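Local coordinates for protein glcnac-alpha-1,4-gal-releasing endo-beta-galactosidase (PDB 1UPS) that probably hydrolyses O-glycosidic bonds as a family 16 glycoside hydrolase, an endo-beta-galactosidase that releases GlcNAc-alpha-1,4-Gal, and binds calcium, at residues T92-A97 with I252-G257; S104-F109 with G152-T157; L293-Q298 with Q413-P418. All blocks are in the same frame, centred on the assembly; numbering follows the deposited sequence.

Contact 1 (T92-A97 with I252-G257)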
ATOM      1  N   THR A  92     -20.766   5.826  18.497  1.00  9.20           N
ATOM      2  CA  THR A  92     -20.975   4.459  18.952  1.00  8.78           C
ATOM      3  C   THR A  92     -20.146   3.426  18.177  1.00  9.37           C
ATOM      4  O   THR A  92     -20.500   2.250  18.134  1.00  8.80           O
ATOM      5  CB  THR A  92     -22.480   4.089  18.978  1.00  8.75           C
ATOM      6  OG1 THR A  92     -23.097   4.381  17.705  1.00  9.29           O
ATOM      7  CG2 THR A  92     -23.236   4.978  19.978  1.00  8.18           C
ATOM      8  N   VAL A  93     -19.033   3.863  17.598  1.00  9.38           N
ATOM      9  CA  VAL A  93     -18.107   2.921  16.936  1.00 10.07           C
ATOM     10  C   VAL A  93     -17.531   1.946  17.971  1.00 10.18           C
ATOM     11  O   VAL A  93     -17.130   2.353  19.064  1.00 10.53           O
ATOM     12  CB  VAL A  93     -16.922   3.670  16.280  1.00 10.36           C
ATOM     13  CG1 VAL A  93     -15.838   2.688  15.778  1.00 11.15           C
ATOM     14  CG2 VAL A  93     -17.401   4.582  15.116  1.00 11.49           C
ATOM     15  N   ARG A  94     -17.483   0.669  17.627  1.00 10.90           N
ATOM     16  CA  ARG A  94     -16.841  -0.307  18.492  1.00 11.02           C
ATOM     17  C   ARG A  94     -15.581  -0.794  17.819  1.00 10.52           C
ATOM     18  O   ARG A  94     -15.562  -0.943  16.598  1.00 11.86           O
ATOM     19  CB  ARG A  94     -17.806  -1.436  18.775  1.00 11.85           C
ATOM     20  CG  ARG A  94     -19.005  -0.863  19.589  1.00 14.26           C
ATOM     21  CD  ARG A  94     -19.967  -1.878  20.014  1.00 14.85           C
ATOM     22  NE  ARG A  94     -20.967  -2.198  18.999  1.00 13.17           N
ATOM     23  CZ  ARG A  94     -21.880  -3.131  19.204  1.00 14.17           C
ATOM     24  NH1 ARG A  94     -22.796  -3.408  18.292  1.00 11.71           N
ATOM     25  NH2 ARG A  94     -21.871  -3.797  20.361  1.00 14.57           N
ATOM     26  N   SER A  95     -14.533  -1.027  18.601  1.00  9.25           N
ATOM     27  CA  SER A  95     -13.276  -1.531  18.032  1.00  9.60           C
ATOM     28  C   SER A  95     -12.489  -2.265  19.101  1.00  9.62           C
ATOM     29  O   SER A  95     -12.501  -1.853  20.263  1.00  9.96           O
ATOM     30  CB  SER A  95     -12.426  -0.380  17.436  1.00  9.72           C
ATOM     31  OG  SER A  95     -11.173  -0.855  16.894  1.00 10.43           O
ATOM     32  N   SER A  96     -11.818  -3.348  18.703  1.00  9.75           N
ATOM     33  CA  SER A  96     -10.835  -4.004  19.554  1.00 10.10           C
ATOM     34  C   SER A  96      -9.475  -3.831  18.889  1.00  9.81           C
ATOM     35  O   SER A  96      -9.241  -4.349  17.780  1.00 10.31           O
ATOM     36  CB  SER A  96     -11.145  -5.493  19.713  1.00  9.43           C
ATOM     37  OG  SER A  96     -12.200  -5.696  20.644  1.00 10.08           O
ATOM     38  N   ALA A  97      -8.562  -3.150  19.574  1.00 10.57           N
ATOM     39  CA  ALA A  97      -7.262  -2.787  18.967  1.00  9.78           C
ATOM     40  C   ALA A  97      -6.047  -3.120  19.840  1.00 10.25           C
ATOM     41  O   ALA A  97      -6.116  -3.050  21.082  1.00 10.92           O
ATOM     42  CB  ALA A  97      -7.243  -1.269  18.644  1.00  9.70           C
ATOM     43  N   ILE A 252     -10.036  -4.187  14.702  1.00 10.08           N
ATOM     44  CA  ILE A 252     -11.240  -4.600  14.010  1.00  9.93           C
ATOM     45  C   ILE A 252     -12.368  -3.689  14.484  1.00 10.22           C
ATOM     46  O   ILE A 252     -12.343  -3.228  15.614  1.00 10.39           O
ATOM     47  CB  ILE A 252     -11.523  -6.101  14.271  1.00 10.11           C
ATOM     48  CG1 ILE A 252     -12.730  -6.577  13.441  1.00  9.22           C
ATOM     49  CG2 ILE A 252     -11.647  -6.408  15.800  1.00  9.88           C
ATOM     50  CD1 ILE A 252     -12.835  -8.138  13.318  1.00 10.38           C
ATOM     51  N   TYR A 253     -13.324  -3.406  13.598  1.00  9.86           N
ATOM     52  CA  TYR A 253     -14.360  -2.420  13.872  1.00 10.22           C
ATOM     53  C   TYR A 253     -15.724  -2.956  13.486  1.00 10.16           C
ATOM     54  O   TYR A 253     -15.853  -3.789  12.565  1.00  9.90           O
ATOM     55  CB  TYR A 253     -14.191  -1.233  12.941  1.00 10.15           C
ATOM     56  CG  TYR A 253     -12.977  -0.388  13.087  1.00 10.85           C
ATOM     57  CD1 TYR A 253     -11.771  -0.764  12.496  1.00 11.22           C
ATOM     58  CD2 TYR A 253     -13.042   0.844  13.772  1.00 10.40           C
ATOM     59  CE1 TYR A 253     -10.636   0.077  12.587  1.00 13.25           C
ATOM     60  CE2 TYR A 253     -11.913   1.676  13.872  1.00 13.16           C
ATOM     61  CZ  TYR A 253     -10.714   1.272  13.267  1.00 14.49           C
ATOM     62  OH  TYR A 253      -9.587   2.076  13.345  1.00 14.46           O
ATOM     63  N   THR A 254     -16.752  -2.442  14.158  1.00 10.17           N
ATOM     64  CA  THR A 254     -18.093  -2.448  13.563  1.00 10.47           C
ATOM     65  C   THR A 254     -18.862  -1.195  14.000  1.00 10.92           C
ATOM     66  O   THR A 254     -18.400  -0.480  14.894  1.00 10.06           O
ATOM     67  CB  THR A 254     -18.851  -3.772  13.850  1.00 10.89           C
ATOM     68  OG1 THR A 254     -20.030  -3.844  13.010  1.00  9.95           O
ATOM     69  CG2 THR A 254     -19.381  -3.809  15.308  1.00 12.03           C
ATOM     70  N   ASP A 255     -19.992  -0.920  13.341  1.00 10.23           N
ATOM     71  CA  ASP A 255     -20.795   0.289  13.613  1.00 11.06           C
ATOM     72  C   ASP A 255     -20.033   1.585  13.306  1.00 11.78           C
ATOM     73  O   ASP A 255     -20.292   2.640  13.905  1.00 11.87           O
ATOM     74  CB  ASP A 255     -21.276   0.257  15.054  1.00 10.81           C
ATOM     75  CG  ASP A 255     -22.153  -0.945  15.319  1.00 11.76           C
ATOM     76  OD1 ASP A 255     -22.134  -1.466  16.458  1.00 15.29           O
ATOM     77  OD2 ASP A 255     -22.877  -1.439  14.419  1.00 11.99           O
ATOM     78  N   ALA A 256     -19.118   1.480  12.344  1.00 11.94           N
ATOM     79  CA  ALA A 256     -18.282   2.582  11.895  1.00 12.59           C
ATOM     80  C   ALA A 256     -18.650   2.948  10.459  1.00 12.89           C
ATOM     81  O   ALA A 256     -19.750   2.612   9.982  1.00 13.15           O
ATOM     82  CB  ALA A 256     -16.788   2.193  12.021  1.00 13.34           C
ATOM     83  N   GLY A 257     -17.748   3.630   9.756  1.00 13.77           N
ATOM     84  CA  GLY A 257     -18.054   4.039   8.393  1.00 13.78           C
ATOM     85  C   GLY A 257     -18.173   2.871   7.421  1.00 13.91           C
ATOM     86  O   GLY A 257     -18.705   3.033   6.313  1.00 14.29           O
TER
HETATM   87  O   HOH W   1     -22.346   0.595  18.593  1.00 31.68           O
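T92 enters the contact through its backbone: its carbonyl O takes a bond from a water that also donates to OD1 of D255. V93 follows with CG1 anti to the backbone N (chi1 171°), which brings this methyl to the edge of the Y253 ring, 3.9 Å from CD2, and against the CB of A256. R94 forms an antiparallel hydrogen-bonded pair with T254, in which R94 N points almost straight along the C=O axis of T254 O (3.1 Å). The R94 side chain bends at chi3 (-85°) and lays its guanidinium nearly coplanar with the D255 carboxylate. In a side-on salt bridge, NE and NH1 both donate to the single oxygen D255 OD1, with R94 NH1 2.8 Å from D255 OD1 on its syn lone pair. S95 sits in a non-hydrogen-bonded pair, its OG over the centre of one face of the Y253 ring, whose hydroxyl bonds to Y52. The same OG donates to I252 O at 2.9 Å, from above the carbonyl plane, while S96 N meets that oxygen within the plane, so I252 O is doubly held. S96 forms the next hydrogen-bonded pair, with I252, whose N bonds back to S96 O; the pairing joins an edge strand of one sheet of the GH16 beta-sandwich to its neighbour. With OD1 held by R94 and OD2 by H261, D255 has both oxygens occupied, which would favour the ionised carboxylate.

Contact 2 (S104-F109 with G152-T157)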
ATOM      1  N   SER A 104       0.912  10.657  23.549  1.00 12.06           N
ATOM      2  CA  SER A 104      -0.037  11.773  23.487  1.00 12.13           C
ATOM      3  C   SER A 104      -0.228  12.283  22.053  1.00 11.57           C
ATOM      4  O   SER A 104       0.712  12.273  21.255  1.00 11.00           O
ATOM      5  CB  SER A 104       0.447  12.947  24.355  1.00 12.62           C
ATOM      6  OG  SER A 104       0.319  12.662  25.737  1.00 14.09           O
ATOM      7  N   TRP A 105      -1.446  12.745  21.757  1.00 11.42           N
ATOM      8  CA  TRP A 105      -1.781  13.486  20.535  1.00 10.44           C
ATOM      9  C   TRP A 105      -1.784  12.675  19.227  1.00 10.34           C
ATOM     10  O   TRP A 105      -2.119  13.221  18.176  1.00 10.12           O
ATOM     11  CB  TRP A 105      -0.867  14.719  20.367  1.00 11.04           C
ATOM     12  CG  TRP A 105      -1.127  15.819  21.358  1.00 11.99           C
ATOM     13  CD1 TRP A 105      -0.321  16.213  22.387  1.00 13.45           C
ATOM     14  CD2 TRP A 105      -2.263  16.682  21.378  1.00 13.93           C
ATOM     15  NE1 TRP A 105      -0.895  17.268  23.057  1.00 14.66           N
ATOM     16  CE2 TRP A 105      -2.091  17.578  22.459  1.00 15.40           C
ATOM     17  CE3 TRP A 105      -3.418  16.787  20.594  1.00 14.19           C
ATOM     18  CZ2 TRP A 105      -3.034  18.569  22.778  1.00 16.37           C
ATOM     19  CZ3 TRP A 105      -4.364  17.778  20.912  1.00 15.38           C
ATOM     20  CH2 TRP A 105      -4.157  18.650  21.997  1.00 16.86           C
ATOM     21  N   ILE A 106      -1.463  11.384  19.286  1.00  9.75           N
ATOM     22  CA  ILE A 106      -1.322  10.614  18.040  1.00 10.11           C
ATOM     23  C   ILE A 106      -2.646  10.418  17.280  1.00 10.19           C
ATOM     24  O   ILE A 106      -3.637   9.947  17.852  1.00 10.05           O
ATOM     25  CB  ILE A 106      -0.643   9.245  18.280  1.00 10.00           C
ATOM     26  CG1 ILE A 106       0.779   9.444  18.843  1.00 10.14           C
ATOM     27  CG2 ILE A 106      -0.590   8.469  16.945  1.00 10.17           C
ATOM     28  CD1 ILE A 106       1.721  10.323  17.941  1.00  9.75           C
ATOM     29  N   HIS A 107      -2.633  10.759  15.990  1.00 11.16           N
ATOM     30  CA  HIS A 107      -3.747  10.446  15.071  1.00 11.34           C
ATOM     31  C   HIS A 107      -5.067  11.093  15.522  1.00 11.74           C
ATOM     32  O   HIS A 107      -6.033  10.407  15.941  1.00 11.44           O
ATOM     33  CB  HIS A 107      -3.917   8.929  14.854  1.00 11.38           C
ATOM     34  CG  HIS A 107      -4.909   8.600  13.776  1.00 10.93           C
ATOM     35  ND1 HIS A 107      -4.688   8.907  12.451  1.00 11.30           N
ATOM     36  CD2 HIS A 107      -6.139   8.036  13.836  1.00 11.11           C
ATOM     37  CE1 HIS A 107      -5.746   8.555  11.739  1.00 11.77           C
ATOM     38  NE2 HIS A 107      -6.632   8.005  12.554  1.00 11.96           N
ATOM     39  N   ASN A 108      -5.075  12.417  15.417  1.00 11.32           N
ATOM     40  CA  ASN A 108      -6.227  13.237  15.802  1.00 11.71           C
ATOM     41  C   ASN A 108      -7.288  13.293  14.707  1.00 12.11           C
ATOM     42  O   ASN A 108      -7.512  14.337  14.077  1.00 12.65           O
ATOM     43  CB  ASN A 108      -5.769  14.644  16.211  1.00 11.08           C
ATOM     44  CG  ASN A 108      -6.802  15.357  17.056  1.00 11.79           C
ATOM     45  OD1 ASN A 108      -7.881  14.804  17.312  1.00 10.50           O
ATOM     46  ND2 ASN A 108      -6.468  16.560  17.535  1.00 12.97           N
ATOM     47  N   PHE A 109      -7.943  12.157  14.478  1.00 12.40           N
ATOM     48  CA  PHE A 109      -8.905  12.024  13.383  1.00 14.25           C
ATOM     49  C   PHE A 109     -10.090  12.979  13.579  1.00 14.87           C
ATOM     50  O   PHE A 109     -10.706  13.412  12.602  1.00 15.31           O
ATOM     51  CB  PHE A 109      -9.422  10.578  13.268  1.00 13.93           C
ATOM     52  CG  PHE A 109     -10.065  10.064  14.518  1.00 14.97           C
ATOM     53  CD1 PHE A 109     -11.444  10.218  14.740  1.00 17.88           C
ATOM     54  CD2 PHE A 109      -9.309   9.418  15.482  1.00 16.37           C
ATOM     55  CE1 PHE A 109     -12.032   9.751  15.918  1.00 18.62           C
ATOM     56  CE2 PHE A 109      -9.885   8.954  16.661  1.00 17.99           C
ATOM     57  CZ  PHE A 109     -11.257   9.120  16.880  1.00 20.16           C
ATOM     58  N   GLY A 152       2.220   8.165  11.721  1.00  9.89           N
ATOM     59  CA  GLY A 152       3.401   8.897  12.133  1.00 10.16           C
ATOM     60  C   GLY A 152       3.414   9.092  13.638  1.00 10.67           C
ATOM     61  O   GLY A 152       2.361   9.262  14.280  1.00 10.90           O
ATOM     62  N   MET A 153       4.613   9.070  14.212  1.00  9.69           N
ATOM     63  CA  MET A 153       4.744   9.211  15.659  1.00 10.42           C
ATOM     64  C   MET A 153       4.829  10.656  16.110  1.00  9.94           C
ATOM     65  O   MET A 153       4.981  10.918  17.312  1.00 10.51           O
ATOM     66  CB  MET A 153       5.956   8.413  16.169  1.00 10.19           C
ATOM     67  CG  MET A 153       5.737   6.888  16.106  1.00 12.70           C
ATOM     68  SD  MET A 153       4.344   6.250  17.087  1.00 14.35           S
ATOM     69  CE  MET A 153       4.597   6.810  18.575  1.00 17.92           C
ATOM     70  N   GLN A 154       4.743  11.598  15.162  1.00  9.92           N
ATOM     71  CA  GLN A 154       4.639  13.025  15.504  1.00 10.02           C
ATOM     72  C   GLN A 154       5.812  13.447  16.398  1.00 10.35           C
ATOM     73  O   GLN A 154       5.668  14.216  17.345  1.00 10.16           O
ATOM     74  CB  GLN A 154       3.257  13.326  16.147  1.00 10.83           C
ATOM     75  CG  GLN A 154       2.109  13.097  15.147  1.00  9.89           C
ATOM     76  CD  GLN A 154       0.706  13.024  15.768  1.00 11.43           C
ATOM     77  OE1 GLN A 154      -0.102  12.208  15.337  1.00 10.93           O
ATOM     78  NE2 GLN A 154       0.421  13.874  16.753  1.00  9.38           N
ATOM     79  N   ASP A 155       6.991  12.946  16.058  1.00 10.09           N
ATOM     80  CA  ASP A 155       8.187  13.155  16.888  1.00 10.27           C
ATOM     81  C   ASP A 155       8.769  14.557  16.787  1.00 10.36           C
ATOM     82  O   ASP A 155       9.571  14.969  17.653  1.00 11.22           O
ATOM     83  CB  ASP A 155       9.256  12.115  16.529  1.00 10.25           C
ATOM     84  CG  ASP A 155       8.916  10.728  17.043  1.00 11.63           C
ATOM     85  OD1 ASP A 155       8.417  10.607  18.201  1.00 10.55           O
ATOM     86  OD2 ASP A 155       9.145   9.707  16.361  1.00 12.52           O
ATOM     87  N   ASP A 156       8.378  15.289  15.740  1.00  9.93           N
ATOM     88  CA  ASP A 156       8.849  16.668  15.549  1.00 10.10           C
ATOM     89  C   ASP A 156       8.416  17.604  16.692  1.00 10.28           C
ATOM     90  O   ASP A 156       9.254  18.251  17.328  1.00  9.26           O
ATOM     91  CB  ASP A 156       8.483  17.235  14.150  1.00  9.45           C
ATOM     92  CG  ASP A 156       6.997  17.104  13.811  1.00 10.12           C
ATOM     93  OD1 ASP A 156       6.564  17.740  12.815  1.00 10.00           O
ATOM     94  OD2 ASP A 156       6.197  16.387  14.454  1.00  9.85           O
ATOM     95  N   THR A 157       7.112  17.632  16.986  1.00 10.46           N
ATOM     96  CA  THR A 157       6.572  18.527  18.029  1.00 10.78           C
ATOM     97  C   THR A 157       5.982  17.812  19.241  1.00 10.81           C
ATOM     98  O   THR A 157       5.684  18.455  20.261  1.00 10.11           O
ATOM     99  CB  THR A 157       5.435  19.365  17.464  1.00 10.71           C
ATOM    100  OG1 THR A 157       4.431  18.481  16.952  1.00 11.30           O
ATOM    101  CG2 THR A 157       5.895  20.145  16.267  1.00 11.49           C
TER
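The extended side chain of Q154 and the branched one of I106 reach across the contact from opposite sides and lie along one another; their overlap makes up most of it. Q154 leaves its backbone with CG anti to the carbonyl carbon (chi1 -65°) and continues straight at chi2 (165°), so that its terminal amide reaches the backbone on both flanks of I106. On one flank OE1 receives the H107 N-H at 3.0 Å, in the carbonyl plane and on a lone pair, with a nearly straight angle of 167° at the hydrogen. On the other, Q154 NE2 donates to W105 O, also over 3.0 Å; the acceptor lies near the plane of the Q154 amide, but the nitrogen stands well above the W105 carbonyl plane. NE2 also bonds the carbonyl of D159, so the amide nitrogen has two carbonyl partners and the oxygen one N-H. I106 returns the approach with its CG1 branch: I106 CD1 lies 3.6 Å from Q154 CD and 3.4 Å from M153 O, a carbonyl that K103 also meets. F101 and V151 also touch I106. The loop after strand 101-102 is thus fastened to the loop that leaves strand 145-152 mainly through the Q154 amide, with I106 packed along it. Q154 accepts from one backbone N-H and donates to two carbonyls, without a net charge, and the opposite polarity of these partners fixes which way round the amide lies.

Contact 3 (L293-Q298 with Q413-P418)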
ATOM      1  N   LEU A 293      15.170  -1.031 -19.290  1.00 12.22           N
ATOM      2  CA  LEU A 293      14.653  -1.518 -20.572  1.00 11.69           C
ATOM      3  C   LEU A 293      13.169  -1.774 -20.319  1.00 11.56           C
ATOM      4  O   LEU A 293      12.773  -1.983 -19.166  1.00 12.06           O
ATOM      5  CB  LEU A 293      15.337  -2.828 -20.980  1.00 12.23           C
ATOM      6  CG  LEU A 293      16.850  -2.779 -21.202  1.00 12.96           C
ATOM      7  CD1 LEU A 293      17.395  -4.185 -21.436  1.00 14.84           C
ATOM      8  CD2 LEU A 293      17.167  -1.859 -22.386  1.00 15.44           C
ATOM      9  N   ILE A 294      12.350  -1.737 -21.371  1.00 10.22           N
ATOM     10  CA  ILE A 294      10.909  -1.989 -21.234  1.00 10.45           C
ATOM     11  C   ILE A 294      10.495  -3.036 -22.260  1.00 10.93           C
ATOM     12  O   ILE A 294      10.568  -2.794 -23.464  1.00 10.84           O
ATOM     13  CB  ILE A 294      10.088  -0.681 -21.436  1.00 10.52           C
ATOM     14  CG1 ILE A 294      10.535   0.405 -20.445  1.00 10.51           C
ATOM     15  CG2 ILE A 294       8.595  -0.965 -21.228  1.00  9.72           C
ATOM     16  CD1 ILE A 294       9.849   1.781 -20.661  1.00 13.05           C
ATOM     17  N   ARG A 295      10.067  -4.190 -21.770  1.00 10.91           N
ATOM     18  CA  ARG A 295       9.791  -5.337 -22.628  1.00 11.47           C
ATOM     19  C   ARG A 295       8.306  -5.704 -22.617  1.00 11.48           C
ATOM     20  O   ARG A 295       7.680  -5.748 -21.548  1.00 11.90           O
ATOM     21  CB  ARG A 295      10.616  -6.528 -22.140  1.00 12.36           C
ATOM     22  CG  ARG A 295      10.584  -7.751 -23.076  1.00 14.25           C
ATOM     23  CD  ARG A 295      11.344  -8.969 -22.521  1.00 19.29           C
ATOM     24  NE  ARG A 295      11.842  -9.776 -23.638  1.00 24.54           N
ATOM     25  CZ  ARG A 295      12.425 -10.974 -23.542  1.00 27.86           C
ATOM     26  NH1 ARG A 295      12.616 -11.560 -22.359  1.00 28.01           N
ATOM     27  NH2 ARG A 295      12.812 -11.593 -24.649  1.00 29.11           N
ATOM     28  N   ASN A 296       7.765  -5.989 -23.802  1.00 11.18           N
ATOM     29  CA  ASN A 296       6.380  -6.440 -23.944  1.00 11.32           C
ATOM     30  C   ASN A 296       6.196  -7.902 -23.540  1.00 11.06           C
ATOM     31  O   ASN A 296       7.000  -8.769 -23.915  1.00 11.59           O
ATOM     32  CB  ASN A 296       5.914  -6.260 -25.396  1.00 11.13           C
ATOM     33  CG  ASN A 296       4.410  -6.455 -25.547  1.00 11.46           C
ATOM     34  OD1 ASN A 296       3.932  -7.551 -25.899  1.00  9.97           O
ATOM     35  ND2 ASN A 296       3.652  -5.409 -25.236  1.00 11.81           N
ATOM     36  N   ARG A 297       5.148  -8.193 -22.775  1.00 11.32           N
ATOM     37  CA  ARG A 297       4.936  -9.578 -22.343  1.00 11.16           C
ATOM     38  C   ARG A 297       4.611 -10.539 -23.497  1.00 12.09           C
ATOM     39  O   ARG A 297       5.135 -11.671 -23.567  1.00 10.89           O
ATOM     40  CB  ARG A 297       3.863  -9.677 -21.251  1.00 11.47           C
ATOM     41  CG  ARG A 297       3.684 -11.123 -20.730  1.00 10.89           C
ATOM     42  CD  ARG A 297       2.612 -11.247 -19.644  1.00 10.96           C
ATOM     43  NE  ARG A 297       2.615 -12.578 -19.041  1.00 12.74           N
ATOM     44  CZ  ARG A 297       1.817 -12.970 -18.052  1.00 13.71           C
ATOM     45  NH1 ARG A 297       0.933 -12.128 -17.520  1.00 12.45           N
ATOM     46  NH2 ARG A 297       1.923 -14.228 -17.576  1.00 14.52           N
ATOM     47  N   GLN A 298       3.738 -10.095 -24.391  1.00 11.86           N
ATOM     48  CA  GLN A 298       3.276 -10.955 -25.484  1.00 11.98           C
ATOM     49  C   GLN A 298       4.361 -11.185 -26.530  1.00 12.26           C
ATOM     50  O   GLN A 298       4.598 -12.336 -26.938  1.00 13.21           O
ATOM     51  CB  GLN A 298       1.987 -10.384 -26.119  1.00 11.43           C
ATOM     52  CG  GLN A 298       1.502 -11.143 -27.386  1.00 12.61           C
ATOM     53  CD  GLN A 298       0.871 -12.490 -27.109  1.00 16.39           C
ATOM     54  OE1 GLN A 298       0.984 -13.021 -26.005  1.00 16.84           O
ATOM     55  NE2 GLN A 298       0.193 -13.059 -28.122  1.00 17.53           N
ATOM     56  N   GLN A 413       0.853  -5.526 -21.285  1.00 10.49           N
ATOM     57  CA  GLN A 413       1.593  -5.818 -20.064  1.00 10.73           C
ATOM     58  C   GLN A 413       3.088  -5.702 -20.351  1.00 11.32           C
ATOM     59  O   GLN A 413       3.563  -6.206 -21.390  1.00 10.90           O
ATOM     60  CB  GLN A 413       1.244  -7.225 -19.557  1.00 11.35           C
ATOM     61  CG  GLN A 413      -0.192  -7.335 -19.073  1.00  9.48           C
ATOM     62  CD  GLN A 413      -0.516  -8.683 -18.439  1.00 12.53           C
ATOM     63  OE1 GLN A 413       0.380  -9.485 -18.147  1.00 12.50           O
ATOM     64  NE2 GLN A 413      -1.810  -8.932 -18.209  1.00 12.96           N
ATOM     65  N   TRP A 414       3.797  -5.026 -19.443  1.00 11.10           N
ATOM     66  CA  TRP A 414       5.194  -4.618 -19.654  1.00 11.89           C
ATOM     67  C   TRP A 414       6.084  -4.990 -18.483  1.00 12.63           C
ATOM     68  O   TRP A 414       5.641  -5.020 -17.332  1.00 11.58           O
ATOM     69  CB  TRP A 414       5.261  -3.100 -19.850  1.00 11.90           C
ATOM     70  CG  TRP A 414       4.423  -2.665 -20.982  1.00 11.97           C
ATOM     71  CD1 TRP A 414       3.115  -2.249 -20.926  1.00 10.53           C
ATOM     72  CD2 TRP A 414       4.789  -2.660 -22.355  1.00 11.10           C
ATOM     73  NE1 TRP A 414       2.663  -1.944 -22.187  1.00 11.92           N
ATOM     74  CE2 TRP A 414       3.670  -2.192 -23.087  1.00 11.34           C
ATOM     75  CE3 TRP A 414       5.966  -2.966 -23.053  1.00 10.86           C
ATOM     76  CZ2 TRP A 414       3.690  -2.042 -24.477  1.00 11.91           C
ATOM     77  CZ3 TRP A 414       5.988  -2.817 -24.427  1.00 11.14           C
ATOM     78  CH2 TRP A 414       4.858  -2.364 -25.130  1.00 11.57           C
ATOM     79  N   GLN A 415       7.357  -5.254 -18.781  1.00 13.30           N
ATOM     80  CA  GLN A 415       8.348  -5.525 -17.752  1.00 14.25           C
ATOM     81  C   GLN A 415       9.341  -4.372 -17.748  1.00 13.46           C
ATOM     82  O   GLN A 415       9.968  -4.121 -18.765  1.00 13.30           O
ATOM     83  CB  GLN A 415       9.090  -6.825 -18.120  1.00 15.59           C
ATOM     84  CG  GLN A 415       9.420  -7.712 -16.988  1.00 19.24           C
ATOM     85  CD  GLN A 415      10.170  -8.980 -17.420  1.00 22.21           C
ATOM     86  OE1 GLN A 415      10.057  -9.443 -18.566  1.00 22.92           O
ATOM     87  NE2 GLN A 415      10.917  -9.545 -16.493  1.00 23.16           N
ATOM     88  N   LEU A 416       9.484  -3.670 -16.624  1.00 13.05           N
ATOM     89  CA  LEU A 416      10.566  -2.678 -16.510  1.00 13.69           C
ATOM     90  C   LEU A 416      11.783  -3.363 -15.928  1.00 13.55           C
ATOM     91  O   LEU A 416      11.746  -3.845 -14.783  1.00 13.83           O
ATOM     92  CB  LEU A 416      10.162  -1.492 -15.640  1.00 14.78           C
ATOM     93  CG  LEU A 416       9.626  -0.347 -16.511  1.00 17.26           C
ATOM     94  CD1 LEU A 416       8.288  -0.735 -17.092  1.00 21.02           C
ATOM     95  CD2 LEU A 416       9.549   0.934 -15.742  1.00 20.90           C
ATOM     96  N   ILE A 417      12.856  -3.397 -16.714  1.00 12.19           N
ATOM     97  CA  ILE A 417      14.056  -4.147 -16.354  1.00 11.62           C
ATOM     98  C   ILE A 417      15.202  -3.189 -16.064  1.00 11.21           C
ATOM     99  O   ILE A 417      15.708  -2.546 -16.990  1.00 11.15           O
ATOM    100  CB  ILE A 417      14.431  -5.107 -17.511  1.00 11.20           C
ATOM    101  CG1 ILE A 417      13.270  -6.068 -17.791  1.00 13.03           C
ATOM    102  CG2 ILE A 417      15.698  -5.901 -17.184  1.00 10.92           C
ATOM    103  CD1 ILE A 417      13.408  -6.797 -19.103  1.00 13.21           C
ATOM    104  N   PRO A 418      15.611  -3.062 -14.802  1.00 11.69           N
ATOM    105  CA  PRO A 418      16.728  -2.174 -14.467  1.00 12.09           C
ATOM    106  C   PRO A 418      18.004  -2.577 -15.220  1.00 12.48           C
ATOM    107  O   PRO A 418      18.326  -3.767 -15.276  1.00 11.17           O
ATOM    108  CB  PRO A 418      16.918  -2.401 -12.966  1.00 12.68           C
ATOM    109  CG  PRO A 418      15.623  -2.913 -12.480  1.00 13.34           C
ATOM    110  CD  PRO A 418      15.048  -3.706 -13.603  1.00 12.03           C
TER
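Charge meets amide where R297 NH1 donates to Q413 OE1 over 2.8 Å, in the guanidinium plane and on a lone pair of the oxygen. It lies just beyond an antiparallel pairing of the first and last strands of the C-terminal region, consistent with a ricin-type beta-trefoil. The R297 and Q413 side chains run side by side, both extended, and D376 forms a salt bridge with the same NH1 while W410 gives the guanidinium a cation-pi partner. Inward from here R297 N bonds to Q413 O, and the hydrogen-bonded pairs R295 with Q415 and L293 with I417 complete the ladder; its straightest rung, at 179°, is I417 N to L293 O (2.8 Å). R295, Q415, L293 and I417 share one face, where the CD1 of I417 lies against the CB of R295. The other face carries I294, N296, W414 and L416. There I294 sets CG1 beside L416 CG and CG2 3.8 Å from W414 CE3. In the N296 amide, 79° from the indole plane, OD1 takes the T299 N-H and ND2 donates to T411 O; N296 ND2 also stands above one face of the ring toward its rim, 3.3 Å from W414 CH2.

Overall arrangement
From the N terminus, the chain first passes 92-97, leading into an edge strand of one sheet of the sandwich, and closes contact 1 only when 252-257 returns beside it. Within that long excursion, contact 2 closes a shorter loop between 104-109 and 152-157, so it is enclosed by contact 1; their centres lie about 21 Å apart and their atoms do not touch. Both belong to the GH16 region, one pairing strands within the sheet, the other joining the loop after strand 101-102 to the loop after strand 145-152 of that sheet. Contact 3 comes later in series: 293-298 and 413-418 bring together the two ends of the C-terminal region. The centres of contacts 1 and 3 lie about 44 Å apart, on opposite sides of the chain's centre.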